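Local structure of putative acyl-CoA thioester hydrolase YbhC (Escherichia coli K-12, 3GRH) at residues T268-S273 with V288-T293; W64-I69 with Q234-N239; T248-N253 with I281-G286. The protein is an outer-membrane lipoprotein and putative thioesterase of the pectinesterase family that does not bind pectin and has no pectinesterase activity. One frame throughout, in Å; residues are numbered along the deposited sequence.

Interaction 1: T268-S273 with V288-T293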
ATOM      1  N   THR A 268      -4.440  -7.698  -2.007  1.00  5.54           N
ATOM      2  CA  THR A 268      -3.168  -7.680  -1.255  1.00  5.71           C
ATOM      3  C   THR A 268      -3.432  -7.803   0.223  1.00  6.49           C
ATOM      4  O   THR A 268      -4.308  -7.118   0.749  1.00  6.27           O
ATOM      5  CB  THR A 268      -2.420  -6.332  -1.577  1.00  9.12           C
ATOM      6  OG1 THR A 268      -2.295  -6.199  -3.015  1.00 11.84           O
ATOM      7  CG2 THR A 268      -1.066  -6.261  -0.968  1.00  8.89           C
ATOM      8  N   LEU A 269      -2.606  -8.576   0.921  1.00  6.11           N
ATOM      9  CA  LEU A 269      -2.660  -8.683   2.381  1.00  5.54           C
ATOM     10  C   LEU A 269      -1.343  -8.187   2.941  1.00  6.46           C
ATOM     11  O   LEU A 269      -0.291  -8.763   2.600  1.00  7.06           O
ATOM     12  CB  LEU A 269      -2.865 -10.150   2.818  1.00  6.56           C
ATOM     13  CG  LEU A 269      -2.858 -10.364   4.324  1.00  6.51           C
ATOM     14  CD1 LEU A 269      -4.003  -9.608   4.930  1.00  8.33           C
ATOM     15  CD2 LEU A 269      -2.902 -11.820   4.565  1.00  9.86           C
ATOM     16  N   VAL A 270      -1.383  -7.186   3.802  1.00  5.47           N
ATOM     17  CA  VAL A 270      -0.162  -6.643   4.459  1.00  6.00           C
ATOM     18  C   VAL A 270      -0.335  -6.908   5.956  1.00  7.91           C
ATOM     19  O   VAL A 270      -1.340  -6.494   6.555  1.00  9.23           O
ATOM     20  CB  VAL A 270      -0.055  -5.128   4.236  1.00  8.15           C
ATOM     21  CG1 VAL A 270       1.206  -4.516   4.979  1.00  9.44           C
ATOM     22  CG2 VAL A 270      -0.043  -4.786   2.756  1.00  7.82           C
ATOM     23  N   THR A 271       0.553  -7.699   6.539  1.00  6.54           N
ATOM     24  CA  THR A 271       0.489  -8.052   7.924  1.00  6.77           C
ATOM     25  C   THR A 271       1.774  -7.717   8.686  1.00  6.16           C
ATOM     26  O   THR A 271       2.900  -7.826   8.116  1.00  6.31           O
ATOM     27  CB  THR A 271       0.236  -9.559   8.099  1.00 10.92           C
ATOM     28  OG1 THR A 271       1.207 -10.347   7.368  1.00 14.90           O
ATOM     29  CG2 THR A 271      -1.186  -9.924   7.564  1.00 14.38           C
ATOM     30  N   ASN A 272       1.630  -7.308   9.954  1.00  6.09           N
ATOM     31  CA  ASN A 272       2.775  -7.262  10.832  1.00  6.18           C
ATOM     32  C   ASN A 272       3.857  -6.315  10.319  1.00  6.83           C
ATOM     33  O   ASN A 272       5.009  -6.576  10.532  1.00  9.93           O
ATOM     34  CB  ASN A 272       3.357  -8.635  11.072  1.00  9.58           C
ATOM     35  CG  ASN A 272       2.367  -9.587  11.559  1.00 13.60           C
ATOM     36  OD1 ASN A 272       2.232 -10.776  11.085  1.00 18.48           O
ATOM     37  ND2 ASN A 272       1.652  -9.128  12.510  1.00 12.73           N
ATOM     38  N   SER A 273       3.450  -5.258   9.638  1.00  6.29           N
ATOM     39  CA  SER A 273       4.379  -4.369   8.922  1.00  6.49           C
ATOM     40  C   SER A 273       4.396  -2.955   9.495  1.00  8.17           C
ATOM     41  O   SER A 273       3.674  -2.664  10.434  1.00  8.44           O
ATOM     42  CB  SER A 273       4.115  -4.364   7.443  1.00  8.82           C
ATOM     43  OG  SER A 273       4.377  -5.666   6.847  1.00  7.41           O
ATOM     44  N   VAL A 288      -7.011  -3.963  -0.458  1.00  7.25           N
ATOM     45  CA  VAL A 288      -5.837  -4.206   0.399  1.00  6.85           C
ATOM     46  C   VAL A 288      -6.324  -4.336   1.804  1.00  6.99           C
ATOM     47  O   VAL A 288      -7.057  -3.466   2.274  1.00  8.10           O
ATOM     48  CB  VAL A 288      -4.795  -3.081   0.350  1.00  8.30           C
ATOM     49  CG1 VAL A 288      -3.507  -3.566   1.083  1.00  9.16           C
ATOM     50  CG2 VAL A 288      -4.522  -2.706  -1.117  1.00 11.01           C
ATOM     51  N   VAL A 289      -5.906  -5.375   2.520  1.00  5.79           N
ATOM     52  CA  VAL A 289      -6.173  -5.570   3.932  1.00  5.24           C
ATOM     53  C   VAL A 289      -4.885  -5.405   4.696  1.00  6.23           C
ATOM     54  O   VAL A 289      -3.920  -6.055   4.329  1.00  7.32           O
ATOM     55  CB  VAL A 289      -6.806  -6.917   4.195  1.00  4.97           C
ATOM     56  CG1 VAL A 289      -6.874  -7.170   5.723  1.00  8.26           C
ATOM     57  CG2 VAL A 289      -8.210  -7.096   3.566  1.00  6.30           C
ATOM     58  N   PHE A 290      -4.865  -4.521   5.682  1.00  6.90           N
ATOM     59  CA  PHE A 290      -3.712  -4.275   6.564  1.00  7.39           C
ATOM     60  C   PHE A 290      -4.102  -4.817   7.892  1.00 10.50           C
ATOM     61  O   PHE A 290      -5.052  -4.331   8.477  1.00 12.21           O
ATOM     62  CB  PHE A 290      -3.494  -2.772   6.705  1.00  9.60           C
ATOM     63  CG  PHE A 290      -3.125  -2.092   5.444  1.00  8.67           C
ATOM     64  CD1 PHE A 290      -1.787  -2.038   5.090  1.00 10.73           C
ATOM     65  CD2 PHE A 290      -4.065  -1.477   4.640  1.00 10.05           C
ATOM     66  CE1 PHE A 290      -1.387  -1.405   3.957  1.00  9.11           C
ATOM     67  CE2 PHE A 290      -3.634  -0.846   3.476  1.00 10.52           C
ATOM     68  CZ  PHE A 290      -2.284  -0.857   3.143  1.00 10.83           C
ATOM     69  N   ASP A 291      -3.385  -5.799   8.408  1.00 10.18           N
ATOM     70  CA  ASP A 291      -3.670  -6.390   9.725  1.00 10.87           C
ATOM     71  C   ASP A 291      -2.422  -6.227  10.602  1.00  9.42           C
ATOM     72  O   ASP A 291      -1.295  -6.533  10.163  1.00  9.81           O
ATOM     73  CB  ASP A 291      -4.119  -7.805   9.605  1.00 12.72           C
ATOM     74  CG  ASP A 291      -4.749  -8.366  10.899  1.00 21.44           C
ATOM     75  OD1 ASP A 291      -5.220  -9.528  10.840  1.00 35.65           O
ATOM     76  OD2 ASP A 291      -4.807  -7.698  11.965  1.00 34.08           O
ATOM     77  N   ASN A 292      -2.588  -5.749  11.834  1.00  9.19           N
ATOM     78  CA  ASN A 292      -1.475  -5.534  12.705  1.00 10.09           C
ATOM     79  C   ASN A 292      -0.297  -4.808  12.102  1.00 10.68           C
ATOM     80  O   ASN A 292       0.872  -5.203  12.276  1.00 11.55           O
ATOM     81  CB  ASN A 292      -1.078  -6.854  13.264  1.00 11.38           C
ATOM     82  CG  ASN A 292      -2.168  -7.403  14.156  1.00 19.21           C
ATOM     83  OD1 ASN A 292      -2.371  -6.880  15.258  1.00 26.69           O
ATOM     84  ND2 ASN A 292      -2.888  -8.435  13.708  1.00 23.94           N
ATOM     85  N   THR A 293      -0.634  -3.740  11.412  1.00  8.50           N
ATOM     86  CA  THR A 293       0.330  -2.879  10.775  1.00  9.40           C
ATOM     87  C   THR A 293       0.380  -1.587  11.539  1.00  9.62           C
ATOM     88  O   THR A 293      -0.624  -1.066  12.015  1.00 10.99           O
ATOM     89  CB  THR A 293       0.011  -2.746   9.283  1.00 11.27           C
ATOM     90  OG1 THR A 293       0.274  -4.030   8.704  1.00 13.65           O
ATOM     91  CG2 THR A 293       0.893  -1.699   8.622  1.00 11.41           C
TER
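Val270 sits beside Phe290 on adjacent parallel strands, both side chains leaving the sheet on the same buried face, along with Thr268 and Val288. Going outward along Val270, CB already touches the phenyl ring, 3.6 Å from CD1 of Phe290. CG1, set opposite the backbone N (chi1 178°), reaches on toward the end of the strand and comes 3.9 Å from OG1 of Thr293. The other branch, CG2, turns back the other way: it lies 3.8 Å from CE1 of Phe290 and also packs against CG1 of Val288. That same Val288 CG1 stands over one face of the Phe290 ring, toward its rim, while Phe295 meets the ring edge-to-face. These strands come from successive rungs of the parallel beta-helix of the pectinesterase family, and the Val270–Phe290 face looks into the core of the coil. Four backbone bonds hold the rungs in step, running from Val289 N to Thr268 O, Val270 N to Val289 O, Asp291 N to Val270 O and Asn272 N to Asp291 O; the second is almost straight, at 2.8 Å and 177° at the hydrogen. On the other face CD1 of Leu269 lies 3.8 Å from CG1 of Val289, and Pro66 touches Leu269. Past the strand ends Asn272 and Asn292 lie side by side with their amide planes 22° apart, ND2 of Asn272 being 3.6 Å from CB of Asn292, while OD1 of Asn272 accepts a hydrogen bond from Asn238. OG of Ser273 stands above the carbonyl plane of Thr271 and gives its O a hydrogen bond of 2.9 Å.

Interaction 2: W64-I69 with Q234-N239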
ATOM      1  N   TRP A  64     -10.261 -15.440  -1.327  1.00  9.38           N
ATOM      2  CA  TRP A  64      -8.852 -15.744  -1.097  1.00  9.50           C
ATOM      3  C   TRP A  64      -8.642 -15.807   0.396  1.00 11.47           C
ATOM      4  O   TRP A  64      -8.943 -14.837   1.101  1.00 11.95           O
ATOM      5  CB  TRP A  64      -8.015 -14.660  -1.762  1.00 11.30           C
ATOM      6  CG  TRP A  64      -6.532 -14.813  -1.625  1.00  7.64           C
ATOM      7  CD1 TRP A  64      -5.823 -15.943  -1.808  1.00  9.48           C
ATOM      8  CD2 TRP A  64      -5.586 -13.790  -1.309  1.00  9.25           C
ATOM      9  NE1 TRP A  64      -4.485 -15.706  -1.606  1.00  9.79           N
ATOM     10  CE2 TRP A  64      -4.315 -14.391  -1.300  1.00  9.66           C
ATOM     11  CE3 TRP A  64      -5.678 -12.449  -1.006  1.00  7.47           C
ATOM     12  CZ2 TRP A  64      -3.170 -13.666  -1.016  1.00 10.70           C
ATOM     13  CZ3 TRP A  64      -4.577 -11.752  -0.720  1.00 11.15           C
ATOM     14  CH2 TRP A  64      -3.340 -12.352  -0.688  1.00 10.43           C
ATOM     15  N   ASN A  65      -8.026 -16.910   0.836  1.00 10.71           N
ATOM     16  CA  ASN A  65      -7.675 -17.112   2.239  1.00 10.68           C
ATOM     17  C   ASN A  65      -6.231 -17.556   2.296  1.00 12.75           C
ATOM     18  O   ASN A  65      -5.932 -18.742   2.385  1.00 15.30           O
ATOM     19  CB  ASN A  65      -8.613 -18.098   2.859  1.00 11.66           C
ATOM     20  CG  ASN A  65      -8.309 -18.326   4.317  1.00 12.81           C
ATOM     21  OD1 ASN A  65      -8.056 -17.371   5.066  1.00 18.59           O
ATOM     22  ND2 ASN A  65      -8.288 -19.555   4.711  1.00 13.67           N
ATOM     23  N   PRO A  66      -5.334 -16.620   2.229  1.00 15.89           N
ATOM     24  CA  PRO A  66      -3.967 -17.053   2.012  1.00 17.04           C
ATOM     25  C   PRO A  66      -3.349 -17.757   3.189  1.00 17.01           C
ATOM     26  O   PRO A  66      -3.698 -17.420   4.301  1.00 16.77           O
ATOM     27  CB  PRO A  66      -3.245 -15.751   1.817  1.00 17.66           C
ATOM     28  CG  PRO A  66      -4.052 -14.700   2.455  1.00 18.36           C
ATOM     29  CD  PRO A  66      -5.514 -15.162   2.268  1.00 16.83           C
ATOM     30  N   SER A  67      -2.493 -18.740   2.946  1.00 17.46           N
ATOM     31  CA  SER A  67      -1.805 -19.338   4.049  1.00 15.83           C
ATOM     32  C   SER A  67      -0.613 -18.425   4.275  1.00 15.51           C
ATOM     33  O   SER A  67      -0.082 -17.833   3.336  1.00 13.17           O
ATOM     34  CB  SER A  67      -1.419 -20.784   3.802  1.00 19.14           C
ATOM     35  OG  SER A  67      -0.736 -20.918   2.603  1.00 23.80           O
ATOM     36  N   PRO A  68      -0.081 -18.401   5.487  1.00 13.97           N
ATOM     37  CA  PRO A  68       1.134 -17.614   5.684  1.00 13.26           C
ATOM     38  C   PRO A  68       2.340 -18.014   4.866  1.00 14.13           C
ATOM     39  O   PRO A  68       2.513 -19.139   4.399  1.00 13.10           O
ATOM     40  CB  PRO A  68       1.490 -17.847   7.138  1.00 14.95           C
ATOM     41  CG  PRO A  68       0.427 -18.581   7.701  1.00 16.72           C
ATOM     42  CD  PRO A  68      -0.570 -19.018   6.712  1.00 15.30           C
ATOM     43  N   ILE A  69       3.206 -17.046   4.655  1.00 12.22           N
ATOM     44  CA  ILE A  69       4.421 -17.301   3.951  1.00 11.63           C
ATOM     45  C   ILE A  69       5.226 -18.360   4.637  1.00 13.38           C
ATOM     46  O   ILE A  69       5.348 -18.314   5.851  1.00 12.51           O
ATOM     47  CB  ILE A  69       5.204 -15.932   3.822  1.00 10.98           C
ATOM     48  CG1 ILE A  69       4.408 -14.943   2.991  1.00  9.82           C
ATOM     49  CG2 ILE A  69       6.596 -16.179   3.202  1.00 13.91           C
ATOM     50  CD1 ILE A  69       4.947 -13.427   3.057  1.00 10.62           C
ATOM     51  N   GLN A 234      -3.205 -11.493  -5.185  1.00  7.44           N
ATOM     52  CA  GLN A 234      -2.800 -12.484  -4.222  1.00  7.27           C
ATOM     53  C   GLN A 234      -1.399 -12.192  -3.697  1.00  6.92           C
ATOM     54  O   GLN A 234      -0.629 -13.121  -3.572  1.00  8.00           O
ATOM     55  CB  GLN A 234      -3.011 -13.927  -4.685  1.00  7.23           C
ATOM     56  CG  GLN A 234      -4.475 -14.244  -4.900  1.00  9.14           C
ATOM     57  CD  GLN A 234      -4.751 -15.696  -5.259  1.00 14.30           C
ATOM     58  OE1 GLN A 234      -3.899 -16.586  -5.124  1.00 24.22           O
ATOM     59  NE2 GLN A 234      -5.960 -15.946  -5.547  1.00 22.12           N
ATOM     60  N   VAL A 235      -1.121 -10.931  -3.329  1.00  6.31           N
ATOM     61  CA  VAL A 235       0.165 -10.516  -2.864  1.00  5.45           C
ATOM     62  C   VAL A 235       0.166 -10.502  -1.338  1.00  7.36           C
ATOM     63  O   VAL A 235      -0.794 -10.063  -0.755  1.00  6.57           O
ATOM     64  CB  VAL A 235       0.506  -9.182  -3.412  1.00  6.85           C
ATOM     65  CG1 VAL A 235       1.731  -8.488  -2.766  1.00  7.57           C
ATOM     66  CG2 VAL A 235       0.607  -9.273  -4.929  1.00  8.09           C
ATOM     67  N   GLN A 236       1.227 -11.005  -0.732  1.00  6.62           N
ATOM     68  CA  GLN A 236       1.356 -11.057   0.719  1.00  7.13           C
ATOM     69  C   GLN A 236       2.605 -10.363   1.140  1.00  7.40           C
ATOM     70  O   GLN A 236       3.672 -10.683   0.646  1.00  7.00           O
ATOM     71  CB  GLN A 236       1.364 -12.468   1.278  1.00  8.64           C
ATOM     72  CG  GLN A 236       0.088 -13.228   0.994  1.00  9.48           C
ATOM     73  CD  GLN A 236       0.247 -14.695   1.324  1.00  9.65           C
ATOM     74  OE1 GLN A 236       0.295 -15.024   2.525  1.00 16.86           O
ATOM     75  NE2 GLN A 236       0.289 -15.571   0.287  1.00 11.36           N
ATOM     76  N   ILE A 237       2.485  -9.398   2.035  1.00  6.74           N
ATOM     77  CA  ILE A 237       3.652  -8.627   2.535  1.00  7.34           C
ATOM     78  C   ILE A 237       3.610  -8.792   4.040  1.00  7.79           C
ATOM     79  O   ILE A 237       2.590  -8.397   4.678  1.00  8.83           O
ATOM     80  CB  ILE A 237       3.472  -7.163   2.146  1.00  8.44           C
ATOM     81  CG1 ILE A 237       3.599  -7.052   0.637  1.00  9.30           C
ATOM     82  CG2 ILE A 237       4.522  -6.346   2.816  1.00 11.63           C
ATOM     83  CD1 ILE A 237       3.106  -5.757   0.090  1.00 10.40           C
ATOM     84  N   ASN A 238       4.646  -9.418   4.629  1.00  6.62           N
ATOM     85  CA  ASN A 238       4.620  -9.749   6.045  1.00  6.26           C
ATOM     86  C   ASN A 238       5.911  -9.291   6.702  1.00  7.96           C
ATOM     87  O   ASN A 238       7.001  -9.577   6.224  1.00  6.48           O
ATOM     88  CB  ASN A 238       4.412 -11.246   6.279  1.00  7.08           C
ATOM     89  CG  ASN A 238       4.450 -11.580   7.726  1.00  8.95           C
ATOM     90  OD1 ASN A 238       5.345 -12.339   8.204  1.00 14.28           O
ATOM     91  ND2 ASN A 238       3.537 -10.987   8.473  1.00  6.82           N
ATOM     92  N   ASN A 239       5.796  -8.558   7.799  1.00  7.90           N
ATOM     93  CA  ASN A 239       7.002  -8.102   8.561  1.00  8.03           C
ATOM     94  C   ASN A 239       7.959  -7.373   7.681  1.00  8.58           C
ATOM     95  O   ASN A 239       9.143  -7.707   7.602  1.00  7.90           O
ATOM     96  CB  ASN A 239       7.688  -9.274   9.246  1.00  7.67           C
ATOM     97  CG  ASN A 239       8.667  -8.843  10.315  1.00 10.78           C
ATOM     98  OD1 ASN A 239       8.511  -7.774  10.927  1.00 15.21           O
ATOM     99  ND2 ASN A 239       9.722  -9.645  10.486  1.00 16.60           N
TER
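Trp64 and Gln234 face each other with CA atoms 7.6 Å apart, at the start of two segments whose directions diverge by 38°. Residues 64-69 are an irregular loop laid over strand 235-238, too far from it to join the sheet, and side chains fill the gap. The indole of Trp64, with CG anti to the backbone N (chi1 180°), is carried down onto Gln234. CG of Gln234 stands 3.5 Å from the centroid of the five-membered ring of Trp64, almost on the ring normal, as a CH-pi contact. Beyond it the extended glutamine lays its amide nearly parallel to the indole, 9° off, with CD 3.6 Å from CD1 of Trp64. Farther along the same face CZ2 of Trp64 comes 3.4 Å from CA of Gln234, while Val235 O meets the ring at its edge, 3.4 Å from CH2. The opposite face is covered by CD of Pro66, within the loop itself, so the indole is sandwiched. CG of Gln236 approaches the ring obliquely, 3.9 Å from CZ2 of Trp64. At the far end CD1 of Ile69 packs on CB of Asn238 at 3.9 Å; ND2 of Asn238 is hydrogen-bonded to OG1 of Thr271 on the next strand. With an alanine in place of Trp64, the Gln234 side chain would probably lose the flat surface it lies on and a gap would open beneath Pro66. An indole between a proline and a glutamine, and an isoleucine methyl on Asn238 CB, suggest that the loop is held on the outside of the beta-helix mainly by dispersion and shape.

Interaction 3: T248-N253 with I281-G286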
ATOM      1  N   THR A 248       4.296   6.594  -0.186  1.00  7.71           N
ATOM      2  CA  THR A 248       5.112   5.485   0.154  1.00  7.50           C
ATOM      3  C   THR A 248       4.740   4.111  -0.424  1.00  8.82           C
ATOM      4  O   THR A 248       5.596   3.450  -0.996  1.00  7.76           O
ATOM      5  CB  THR A 248       5.132   5.405   1.671  1.00  7.17           C
ATOM      6  OG1 THR A 248       5.646   6.638   2.198  1.00  8.17           O
ATOM      7  CG2 THR A 248       5.996   4.284   2.104  1.00  9.48           C
ATOM      8  N   PHE A 249       3.480   3.738  -0.286  1.00  6.21           N
ATOM      9  CA  PHE A 249       2.975   2.454  -0.736  1.00  7.18           C
ATOM     10  C   PHE A 249       1.857   2.739  -1.739  1.00  9.28           C
ATOM     11  O   PHE A 249       0.925   3.442  -1.402  1.00  8.43           O
ATOM     12  CB  PHE A 249       2.506   1.689   0.480  1.00  8.74           C
ATOM     13  CG  PHE A 249       1.977   0.302   0.159  1.00  9.86           C
ATOM     14  CD1 PHE A 249       2.613  -0.549  -0.764  1.00 14.59           C
ATOM     15  CD2 PHE A 249       0.890  -0.181   0.807  1.00 15.54           C
ATOM     16  CE1 PHE A 249       2.135  -1.833  -0.985  1.00 15.88           C
ATOM     17  CE2 PHE A 249       0.404  -1.461   0.550  1.00 15.90           C
ATOM     18  CZ  PHE A 249       1.017  -2.263  -0.309  1.00 12.71           C
ATOM     19  N   PHE A 250       1.960   2.182  -2.964  1.00  8.44           N
ATOM     20  CA  PHE A 250       1.012   2.460  -4.027  1.00 10.52           C
ATOM     21  C   PHE A 250       0.525   1.131  -4.563  1.00 11.77           C
ATOM     22  O   PHE A 250       1.329   0.286  -4.938  1.00 12.79           O
ATOM     23  CB  PHE A 250       1.686   3.236  -5.142  1.00 13.13           C
ATOM     24  CG  PHE A 250       0.754   4.168  -5.857  1.00 14.62           C
ATOM     25  CD1 PHE A 250       0.864   5.515  -5.674  1.00 19.91           C
ATOM     26  CD2 PHE A 250      -0.336   3.696  -6.546  1.00 19.68           C
ATOM     27  CE1 PHE A 250      -0.038   6.406  -6.272  1.00 20.80           C
ATOM     28  CE2 PHE A 250      -1.249   4.550  -7.156  1.00 19.97           C
ATOM     29  CZ  PHE A 250      -1.101   5.902  -7.034  1.00 19.85           C
ATOM     30  N   VAL A 251      -0.778   0.900  -4.535  1.00  8.65           N
ATOM     31  CA  VAL A 251      -1.283  -0.255  -5.214  1.00 11.19           C
ATOM     32  C   VAL A 251      -2.014   0.175  -6.458  1.00 11.03           C
ATOM     33  O   VAL A 251      -2.603   1.230  -6.508  1.00 11.03           O
ATOM     34  CB  VAL A 251      -2.196  -1.035  -4.382  1.00 12.25           C
ATOM     35  CG1 VAL A 251      -1.361  -1.656  -3.201  1.00 16.25           C
ATOM     36  CG2 VAL A 251      -3.268  -0.206  -3.754  1.00 14.71           C
ATOM     37  N   THR A 252      -1.891  -0.594  -7.517  1.00 13.29           N
ATOM     38  CA  THR A 252      -2.645  -0.307  -8.685  1.00 13.66           C
ATOM     39  C   THR A 252      -3.177  -1.590  -9.278  1.00 13.67           C
ATOM     40  O   THR A 252      -2.891  -2.696  -8.797  1.00 13.37           O
ATOM     41  CB  THR A 252      -1.859   0.420  -9.816  1.00 16.74           C
ATOM     42  OG1 THR A 252      -1.330  -0.558 -10.724  1.00 21.07           O
ATOM     43  CG2 THR A 252      -0.730   1.389  -9.370  1.00 17.93           C
ATOM     44  N   ASN A 253      -4.052  -1.429 -10.235  1.00 12.18           N
ATOM     45  CA  ASN A 253      -4.674  -2.496 -10.956  1.00 11.67           C
ATOM     46  C   ASN A 253      -4.207  -2.505 -12.417  1.00 12.30           C
ATOM     47  O   ASN A 253      -4.854  -3.041 -13.283  1.00 14.89           O
ATOM     48  CB  ASN A 253      -6.220  -2.464 -10.864  1.00 11.67           C
ATOM     49  CG  ASN A 253      -6.832  -1.358 -11.562  1.00 10.95           C
ATOM     50  OD1 ASN A 253      -6.183  -0.367 -11.825  1.00 10.43           O
ATOM     51  ND2 ASN A 253      -8.157  -1.451 -11.765  1.00  9.52           N
ATOM     52  N   ILE A 281       0.187   8.244   2.307  1.00  9.62           N
ATOM     53  CA  ILE A 281       1.145   7.230   2.608  1.00  8.54           C
ATOM     54  C   ILE A 281       0.767   5.927   1.902  1.00  9.33           C
ATOM     55  O   ILE A 281       1.628   5.215   1.443  1.00  9.64           O
ATOM     56  CB  ILE A 281       1.255   7.063   4.092  1.00  9.13           C
ATOM     57  CG1 ILE A 281       1.592   8.390   4.802  1.00  8.33           C
ATOM     58  CG2 ILE A 281       2.261   5.970   4.442  1.00  9.87           C
ATOM     59  CD1 ILE A 281       1.539   8.206   6.296  1.00 11.70           C
ATOM     60  N   VAL A 282      -0.502   5.575   1.904  1.00  8.11           N
ATOM     61  CA  VAL A 282      -1.011   4.351   1.222  1.00  7.18           C
ATOM     62  C   VAL A 282      -2.042   4.824   0.194  1.00  8.03           C
ATOM     63  O   VAL A 282      -2.996   5.440   0.545  1.00  9.17           O
ATOM     64  CB  VAL A 282      -1.691   3.389   2.200  1.00  9.68           C
ATOM     65  CG1 VAL A 282      -2.368   2.302   1.401  1.00 10.83           C
ATOM     66  CG2 VAL A 282      -0.636   2.880   3.204  1.00  9.75           C
ATOM     67  N   SER A 283      -1.732   4.652  -1.078  1.00  7.78           N
ATOM     68  CA  SER A 283      -2.520   5.171  -2.165  1.00  9.40           C
ATOM     69  C   SER A 283      -2.862   4.125  -3.177  1.00  8.65           C
ATOM     70  O   SER A 283      -2.117   3.148  -3.341  1.00  9.70           O
ATOM     71  CB  SER A 283      -1.629   6.209  -2.909  1.00 12.16           C
ATOM     72  OG  SER A 283      -1.246   7.346  -2.138  1.00 19.46           O
ATOM     73  N   GLY A 284      -3.971   4.309  -3.873  1.00  8.59           N
ATOM     74  CA  GLY A 284      -4.208   3.601  -5.083  1.00  9.23           C
ATOM     75  C   GLY A 284      -5.431   2.802  -5.196  1.00  9.10           C
ATOM     76  O   GLY A 284      -6.399   2.944  -4.408  1.00  9.25           O
ATOM     77  N   ARG A 285      -5.414   1.917  -6.195  1.00 10.20           N
ATOM     78  CA  ARG A 285      -6.614   1.155  -6.591  1.00  9.54           C
ATOM     79  C   ARG A 285      -6.334  -0.321  -6.405  1.00 11.61           C
ATOM     80  O   ARG A 285      -5.433  -0.839  -7.000  1.00 14.03           O
ATOM     81  CB  ARG A 285      -6.903   1.419  -8.063  1.00 10.63           C
ATOM     82  CG  ARG A 285      -8.217   0.839  -8.581  1.00 11.91           C
ATOM     83  CD  ARG A 285      -8.653   1.452  -9.875  1.00 12.15           C
ATOM     84  NE  ARG A 285      -9.059   2.802  -9.718  1.00 11.02           N
ATOM     85  CZ  ARG A 285      -9.250   3.625 -10.750  1.00 14.46           C
ATOM     86  NH1 ARG A 285      -9.092   3.223 -12.017  1.00 15.20           N
ATOM     87  NH2 ARG A 285      -9.642   4.833 -10.505  1.00 16.63           N
ATOM     88  N   GLY A 286      -7.164  -0.993  -5.635  1.00 12.72           N
ATOM     89  CA  GLY A 286      -6.958  -2.403  -5.328  1.00 10.95           C
ATOM     90  C   GLY A 286      -7.605  -2.628  -3.980  1.00  9.62           C
ATOM     91  O   GLY A 286      -7.869  -1.682  -3.230  1.00 11.25           O
TER
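Strand 249-251 and residues 281-286 come from successive rungs of the parallel beta-helix, the second following directly on Asp280, the predicted nucleophile. Four backbone hydrogen bonds run from Phe249 N to Ile281 O, Ser283 N to Phe249 O, Val251 N to Ser283 O, and Arg285 N to Val251 O, the last, at 2.9 Å, less straight (145° at the hydrogen), its donor above the carbonyl plane. Toward the interior Phe249, whose CG is turned opposite the backbone N (chi1 -179°), lies alongside Val282, CD2 4.1 Å from CG1. On the other face the ring of Phe250 leans over the next rung: CB of Ser283 sits 4.0 Å from its centroid, over the face, and CA of Gly284 is 3.7 Å from CE2. A side chain at Gly284 would run straight into Val251 O, and its backbone angles also suit only glycine. OG of Ser283 is hydrogen-bonded to Asp280 O and Asn247 ND2. Farther along, CD of Arg285 rests on the amide of Asn253, 3.5 Å from ND2, with the guanidinium plane turned 88° from the amide. That guanidinium is held by a salt bridge to Asp345 and by the carbonyls of Ala312 and Glu261, while ND2 of Asn253 is hydrogen-bonded to carbonyls of Glu261 and Arg264. Parallel rungs with aliphatic and aromatic residues stacked inside and the predicted nucleophile outside, as in pectinesterases, are typical of the right-handed beta-helix of carbohydrate esterase family 8.

From the N terminus, 64-69 waits longest for its partner: interaction 2 closes only at 234-239, pinning an early loop to the middle of the coil. It is complete before the others begin. Residues 248-253 then open interaction 3 and 268-273 open interaction 1; 281-286 close interaction 3 and 288-293 interaction 1, so these two cross, as expected where successive coils supply one strand each to two walls of the helix. Across the interior the walls meet where CZ of Phe290 packs 3.6 Å from CG1 of Val282 and Val288 touches Val251. Interactions 1 and 2 reach the same sheet through strands 267-271 and 235-238, with Thr271 N 2.8 Å from Ile237 O.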